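Local coordinates for protein interleukin-2 receptor subunit beta (Mus musculus, PDB 6DG5) that is the extracellular part of the interleukin-2 receptor beta subunit, which probably transduces mitogenic signals and takes part in receptor-mediated endocytosis, at residues V108-L113 with T194-S199; L140-R145 with V183-Q188. All coordinates share one frame; numbering follows the deposited sequence.

Contact 1 (V108-L113 with T194-S199). With FUC (alpha-L-fucopyranose), chain E; MAN (alpha-D-mannopyranose), chain C.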
loop_
_atom_site.group_PDB
_atom_site.type_symbol
_atom_site.label_atom_id
_atom_site.label_comp_id
_atom_site.label_asym_id
_atom_site.label_seq_id
_atom_site.Cartn_x
_atom_site.Cartn_y
_atom_site.Cartn_z
ATOM N N VAL B 108 -8.402 -8.521 -12.622
ATOM C CA VAL B 108 -8.482 -9.817 -13.288
ATOM C C VAL B 108 -8.743 -10.898 -12.250
ATOM O O VAL B 108 -8.173 -10.879 -11.153
ATOM C CB VAL B 108 -7.193 -10.088 -14.085
ATOM C CG1 VAL B 108 -7.120 -11.544 -14.520
ATOM C CG2 VAL B 108 -7.119 -9.169 -15.293
ATOM N N ALA B 109 -9.615 -11.844 -12.597
ATOM C CA ALA B 109 -10.023 -12.883 -11.665
ATOM C C ALA B 109 -8.813 -13.682 -11.181
ATOM O O ALA B 109 -7.832 -13.839 -11.914
ATOM C CB ALA B 109 -11.032 -13.817 -12.328
ATOM N N PRO B 110 -8.852 -14.188 -9.946
ATOM C CA PRO B 110 -7.743 -15.015 -9.455
ATOM C C PRO B 110 -7.627 -16.303 -10.255
ATOM O O PRO B 110 -8.615 -16.839 -10.760
ATOM C CB PRO B 110 -8.124 -15.295 -7.996
ATOM C CG PRO B 110 -9.094 -14.216 -7.643
ATOM C CD PRO B 110 -9.852 -13.928 -8.899
ATOM N N HIS B 111 -6.397 -16.792 -10.379
ATOM C CA HIS B 111 -6.109 -17.993 -11.145
ATOM C C HIS B 111 -5.210 -18.909 -10.324
ATOM O O HIS B 111 -4.880 -18.622 -9.169
ATOM C CB HIS B 111 -5.461 -17.643 -12.490
ATOM C CG HIS B 111 -4.195 -16.858 -12.361
ATOM N ND1 HIS B 111 -2.965 -17.454 -12.182
ATOM C CD2 HIS B 111 -3.967 -15.523 -12.381
ATOM C CE1 HIS B 111 -2.033 -16.523 -12.105
ATOM N NE2 HIS B 111 -2.614 -15.342 -12.222
ATOM N N SER B 112 -4.829 -20.033 -10.934
ATOM C CA SER B 112 -3.918 -21.002 -10.325
ATOM C C SER B 112 -4.439 -21.505 -8.981
ATOM O O SER B 112 -3.679 -21.673 -8.025
ATOM C CB SER B 112 -2.511 -20.418 -10.173
ATOM O OG SER B 112 -1.887 -20.237 -11.433
ATOM N N LEU B 113 -5.745 -21.745 -8.902
ATOM C CA LEU B 113 -6.316 -22.333 -7.699
ATOM C C LEU B 113 -5.881 -23.786 -7.578
ATOM O O LEU B 113 -5.940 -24.544 -8.551
ATOM C CB LEU B 113 -7.840 -22.239 -7.722
ATOM C CG LEU B 113 -8.481 -21.121 -6.900
ATOM C CD1 LEU B 113 -8.496 -19.821 -7.677
ATOM C CD2 LEU B 113 -9.885 -21.511 -6.465
ATOM N N THR B 194 -15.252 -2.114 -8.295
ATOM C CA THR B 194 -16.116 -3.273 -8.122
ATOM C C THR B 194 -15.289 -4.546 -7.988
ATOM O O THR B 194 -14.079 -4.564 -8.229
ATOM C CB THR B 194 -17.092 -3.398 -9.297
ATOM O OG1 THR B 194 -16.359 -3.381 -10.527
ATOM C CG2 THR B 194 -18.083 -2.244 -9.287
ATOM N N TRP B 195 -15.968 -5.623 -7.602
ATOM C CA TRP B 195 -15.306 -6.905 -7.412
ATOM C C TRP B 195 -14.884 -7.509 -8.747
ATOM O O TRP B 195 -15.508 -7.281 -9.786
ATOM C CB TRP B 195 -16.225 -7.882 -6.682
ATOM C CG TRP B 195 -16.215 -7.737 -5.194
ATOM C CD1 TRP B 195 -17.158 -7.125 -4.420
ATOM C CD2 TRP B 195 -15.210 -8.219 -4.296
ATOM N NE1 TRP B 195 -16.802 -7.198 -3.095
ATOM C CE2 TRP B 195 -15.609 -7.864 -2.993
ATOM C CE3 TRP B 195 -14.010 -8.917 -4.468
ATOM C CZ2 TRP B 195 -14.851 -8.182 -1.868
ATOM C CZ3 TRP B 195 -13.260 -9.231 -3.352
ATOM C CH2 TRP B 195 -13.683 -8.865 -2.068
ATOM N N SER B 196 -13.813 -8.293 -8.706
ATOM C CA SER B 196 -13.384 -9.043 -9.871
ATOM C C SER B 196 -14.287 -10.254 -10.066
ATOM O O SER B 196 -14.926 -10.720 -9.119
ATOM C CB SER B 196 -11.937 -9.498 -9.705
ATOM O OG SER B 196 -11.854 -10.642 -8.873
ATOM N N PRO B 197 -14.362 -10.784 -11.288
ATOM C CA PRO B 197 -15.162 -11.991 -11.517
ATOM C C PRO B 197 -14.629 -13.165 -10.710
ATOM O O PRO B 197 -13.466 -13.206 -10.309
ATOM C CB PRO B 197 -15.016 -12.238 -13.021
ATOM C CG PRO B 197 -14.687 -10.904 -13.582
ATOM C CD PRO B 197 -13.837 -10.232 -12.546
ATOM N N TRP B 198 -15.514 -14.127 -10.464
ATOM C CA TRP B 198 -15.136 -15.306 -9.703
ATOM C C TRP B 198 -14.117 -16.134 -10.472
ATOM O O TRP B 198 -14.168 -16.228 -11.701
ATOM C CB TRP B 198 -16.365 -16.150 -9.385
ATOM C CG TRP B 198 -17.282 -15.524 -8.384
ATOM C CD1 TRP B 198 -18.478 -14.917 -8.631
ATOM C CD2 TRP B 198 -17.075 -15.442 -6.969
ATOM N NE1 TRP B 198 -19.032 -14.468 -7.457
ATOM C CE2 TRP B 198 -18.190 -14.777 -6.422
ATOM C CE3 TRP B 198 -16.056 -15.867 -6.112
ATOM C CZ2 TRP B 198 -18.315 -14.528 -5.058
ATOM C CZ3 TRP B 198 -16.183 -15.621 -4.758
ATOM C CH2 TRP B 198 -17.304 -14.957 -4.244
ATOM N N SER B 199 -13.187 -16.732 -9.736
ATOM C CA SER B 199 -12.170 -17.572 -10.343
ATOM C C SER B 199 -12.797 -18.834 -10.926
ATOM O O SER B 199 -13.929 -19.205 -10.602
ATOM C CB SER B 199 -11.113 -17.952 -9.309
ATOM O OG SER B 199 -11.675 -18.726 -8.263
HETATM C C1 FUC E . -12.148 -7.990 -18.322
HETATM C C2 FUC E . -11.489 -7.321 -17.088
HETATM C C3 FUC E . -11.984 -7.933 -15.769
HETATM C C4 FUC E . -12.610 -9.332 -15.971
HETATM C C5 FUC E . -13.760 -9.254 -16.998
HETATM C C6 FUC E . -14.079 -10.591 -17.657
HETATM O O2 FUC E . -11.673 -5.912 -17.077
HETATM O O3 FUC E . -10.897 -8.061 -14.863
HETATM O O4 FUC E . -11.633 -10.291 -16.367
HETATM O O5 FUC E . -13.505 -8.306 -18.066
HETATM C C1 MAN C . -15.278 -19.234 -16.993
HETATM C C2 MAN C . -16.123 -20.015 -15.948
HETATM C C3 MAN C . -16.636 -19.065 -14.870
HETATM C C4 MAN C . -15.481 -18.277 -14.242
HETATM C C5 MAN C . -14.708 -17.518 -15.328
HETATM C C6 MAN C . -13.476 -16.814 -14.781
HETATM O O2 MAN C . -15.333 -20.990 -15.261
HETATM O O3 MAN C . -17.362 -19.759 -13.860
HETATM O O4 MAN C . -15.992 -17.344 -13.297
HETATM O O5 MAN C . -14.265 -18.441 -16.364
HETATM O O6 MAN C . -12.940 -15.981 -15.805
#

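Contact 2 (L140-R145 with V183-Q188)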
loop_
_atom_site.group_PDB
_atom_site.type_symbol
_atom_site.label_atom_id
_atom_site.label_comp_id
_atom_site.label_asym_id
_atom_site.label_seq_id
_atom_site.Cartn_x
_atom_site.Cartn_y
_atom_site.Cartn_z
ATOM N N LEU B 140 -5.040 -5.222 -1.393
ATOM C CA LEU B 140 -5.750 -6.365 -1.950
ATOM C C LEU B 140 -6.694 -6.976 -0.925
ATOM O O LEU B 140 -6.401 -7.019 0.272
ATOM C CB LEU B 140 -4.760 -7.419 -2.442
ATOM C CG LEU B 140 -4.060 -7.111 -3.765
ATOM C CD1 LEU B 140 -2.999 -8.156 -4.066
ATOM C CD2 LEU B 140 -5.074 -7.029 -4.892
ATOM N N GLU B 141 -7.838 -7.452 -1.410
ATOM C CA GLU B 141 -8.861 -8.066 -0.579
ATOM C C GLU B 141 -9.447 -9.239 -1.347
ATOM O O GLU B 141 -9.584 -9.175 -2.570
ATOM C CB GLU B 141 -9.958 -7.058 -0.220
ATOM C CG GLU B 141 -10.721 -7.374 1.050
ATOM C CD GLU B 141 -11.587 -6.214 1.502
ATOM O OE1 GLU B 141 -12.596 -5.924 0.825
ATOM O OE2 GLU B 141 -11.248 -5.582 2.525
ATOM N N PHE B 142 -9.791 -10.308 -0.634
ATOM C CA PHE B 142 -10.249 -11.530 -1.276
ATOM C C PHE B 142 -11.553 -12.008 -0.661
ATOM O O PHE B 142 -11.775 -11.867 0.546
ATOM C CB PHE B 142 -9.195 -12.633 -1.179
ATOM C CG PHE B 142 -7.942 -12.336 -1.947
ATOM C CD1 PHE B 142 -7.857 -12.632 -3.294
ATOM C CD2 PHE B 142 -6.849 -11.761 -1.319
ATOM C CE1 PHE B 142 -6.707 -12.362 -4.005
ATOM C CE2 PHE B 142 -5.696 -11.487 -2.024
ATOM C CZ PHE B 142 -5.624 -11.787 -3.371
ATOM N N GLU B 143 -12.410 -12.576 -1.507
ATOM C CA GLU B 143 -13.667 -13.185 -1.093
ATOM C C GLU B 143 -13.804 -14.515 -1.814
ATOM O O GLU B 143 -13.723 -14.567 -3.047
ATOM C CB GLU B 143 -14.861 -12.279 -1.410
ATOM C CG GLU B 143 -15.617 -11.770 -0.193
ATOM C CD GLU B 143 -16.925 -11.093 -0.564
ATOM O OE1 GLU B 143 -17.379 -11.266 -1.714
ATOM O OE2 GLU B 143 -17.497 -10.389 0.295
ATOM N N ALA B 144 -14.005 -15.586 -1.051
ATOM C CA ALA B 144 -14.198 -16.918 -1.604
ATOM C C ALA B 144 -15.556 -17.459 -1.182
ATOM O O ALA B 144 -16.104 -17.068 -0.146
ATOM C CB ALA B 144 -13.086 -17.878 -1.154
ATOM N N ARG B 145 -16.104 -18.362 -1.992
ATOM C CA ARG B 145 -17.358 -19.024 -1.659
ATOM C C ARG B 145 -17.219 -20.527 -1.852
ATOM O O ARG B 145 -16.737 -20.986 -2.892
ATOM C CB ARG B 145 -18.529 -18.476 -2.489
ATOM C CG ARG B 145 -18.385 -18.558 -4.000
ATOM C CD ARG B 145 -19.625 -17.971 -4.660
ATOM N NE ARG B 145 -19.582 -18.023 -6.117
ATOM C CZ ARG B 145 -20.555 -17.572 -6.903
ATOM N NH1 ARG B 145 -21.643 -17.035 -6.367
ATOM N NH2 ARG B 145 -20.443 -17.655 -8.220
ATOM N N VAL B 183 -12.937 -17.818 -5.967
ATOM C CA VAL B 183 -12.344 -16.688 -5.260
ATOM C C VAL B 183 -12.389 -15.462 -6.161
ATOM O O VAL B 183 -12.427 -15.573 -7.389
ATOM C CB VAL B 183 -10.894 -16.989 -4.814
ATOM C CG1 VAL B 183 -10.476 -16.063 -3.688
ATOM C CG2 VAL B 183 -10.750 -18.446 -4.389
ATOM N N ARG B 184 -12.403 -14.283 -5.539
ATOM C CA ARG B 184 -12.356 -13.024 -6.268
ATOM C C ARG B 184 -11.589 -11.994 -5.447
ATOM O O ARG B 184 -11.369 -12.169 -4.245
ATOM C CB ARG B 184 -13.762 -12.513 -6.609
ATOM C CG ARG B 184 -14.680 -12.339 -5.418
ATOM C CD ARG B 184 -16.053 -11.885 -5.875
ATOM N NE ARG B 184 -16.907 -11.482 -4.762
ATOM C CZ ARG B 184 -18.106 -10.927 -4.911
ATOM N NH1 ARG B 184 -18.588 -10.710 -6.127
ATOM N NH2 ARG B 184 -18.821 -10.587 -3.847
ATOM N N VAL B 185 -11.190 -10.906 -6.112
ATOM C CA VAL B 185 -10.227 -9.958 -5.561
ATOM C C VAL B 185 -10.709 -8.527 -5.784
ATOM O O VAL B 185 -11.444 -8.239 -6.731
ATOM C CB VAL B 185 -8.826 -10.183 -6.182
ATOM C CG1 VAL B 185 -8.839 -9.895 -7.677
ATOM C CG2 VAL B 185 -7.763 -9.352 -5.476
ATOM N N LYS B 186 -10.285 -7.627 -4.894
ATOM C CA LYS B 186 -10.656 -6.218 -4.951
ATOM C C LYS B 186 -9.629 -5.409 -4.167
ATOM O O LYS B 186 -8.903 -5.948 -3.326
ATOM C CB LYS B 186 -12.068 -5.993 -4.393
ATOM C CG LYS B 186 -12.703 -4.656 -4.744
ATOM C CD LYS B 186 -14.162 -4.610 -4.303
ATOM C CE LYS B 186 -14.331 -3.903 -2.962
ATOM N NZ LYS B 186 -13.321 -4.329 -1.947
ATOM N N ALA B 187 -9.571 -4.108 -4.460
ATOM C CA ALA B 187 -8.697 -3.169 -3.759
ATOM C C ALA B 187 -9.548 -2.022 -3.225
ATOM O O ALA B 187 -10.078 -1.221 -4.004
ATOM C CB ALA B 187 -7.589 -2.649 -4.677
ATOM N N GLN B 188 -9.666 -1.929 -1.903
ATOM C CA GLN B 188 -10.596 -0.991 -1.272
ATOM C C GLN B 188 -9.868 0.258 -0.767
ATOM O O GLN B 188 -9.901 0.621 0.410
ATOM C CB GLN B 188 -11.384 -1.696 -0.160
ATOM C CG GLN B 188 -10.615 -2.104 1.107
ATOM C CD GLN B 188 -9.496 -3.090 0.855
ATOM O OE1 GLN B 188 -9.557 -3.892 -0.075
ATOM N NE2 GLN B 188 -8.459 -3.031 1.685
#

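Contact 1 (V108-L113 with T194-S199)
Ala109 meets Pro197 through its methyl group, whose CB lies 3.2 Å from Pro197 O and 4.3 Å from Pro197 CB. The next residue along, Pro110, turns its ring CD to the serine before that proline, 3.8 Å from Ser196 OG, while Pro110 O faces the CB of Ser199. Leu113 completes the row from the beginning of strand 111-118: its CD1 stands 3.4 Å from Ser199 OG and beside Ser199 CB. The interface is thus made by van der Waals packing.

Both serine hydroxyls find their polar partners on strand 178-187, Ser196 OG bonding to the backbone N of Val185 and Ser199 OG to that of Val183. In Ser199 the OG sits between the backbone N and the carbonyl carbon (chi1 63°), where it serves that bond and still touches the leucine methyl. Glycan sugars also pack on the segment 194-199. Fucose C4 packs 3.5 Å from CG of Pro197, the same fucose being held by the carbonyls of Arg106 and Leu107, and mannose O4 donates a 2.7 Å hydrogen bond to Trp198 O. Trp195 makes cation-pi contacts with Arg184 and Lys186, and Trp198 with Arg145. Serines bonded to the adjacent strand, with tryptophans set among basic side chains, are the signature of the WSXWS motif of type I cytokine receptors, which appears necessary for proper folding.

Contact 2 (L140-R145 with V183-Q188)
Arg184 and Glu143 run alongside each other with their tips on the same side of the sheet, from a hydrogen-bonded pair of two antiparallel strands. Arg184 CB lies 4.1 Å from Glu143 O, and CG, set between the backbone N and the carbonyl carbon (chi1 56°), closes to 3.4 Å from the same Glu143 O. From there the chain runs extended to NE, which passes 4.0 Å from Glu143 CB, and the guanidinium presents its NE side to the carboxylate. Both bonds end on one oxygen: NH2 reaches Glu143 OE1 at 2.7 Å, fairly straight at 159°, and NE reaches the same OE1 at 3.1 Å on its anti side, more bent at 135°. OE1 stays in the guanidinium plane, so the two N-H groups fix the rotation of the arginine tip.

Strands 140-148 and 178-187 are the central pair of the four-stranded sheet of a fibronectin type-III domain, and this salt bridge sits on the face over which the WSXWS tryptophans pack. An alanine at Arg184 would probably leave the Glu143 carboxylate without its charged mate and Trp195 without one of its cation-pi partners. Further along that face, Lys186 NZ makes a weaker salt bridge to Glu141 OE1 at 3.3 Å. On the other face Val185 CG2 is shared by two apolar neighbours, Phe142 CE1 at 3.5 Å and Leu140 CD2 at 3.6 Å, while the Phe142 ring also meets that of Trp127.

After the sheet that ends with strand 91-99, the chain enters the second domain through 108-113, the first half of contact 1, and starts the three-stranded sheet with strand 111-118. After strand 123-128 it crosses to the four-stranded sheet at 140-145, and returns through 167-170 to the three-stranded sheet before 183-188 pairs with 140-145, closing contact 2 over 37 intervening residues. A short loop later 194-199 returns to 108-113 and closes contact 1, so contact 2 is nested inside the larger loop. The centres lie about 8 Å apart. Through 194-199, contact 1 links the domain's entry to strand 178-187, and contact 2 links that strand to 140-148.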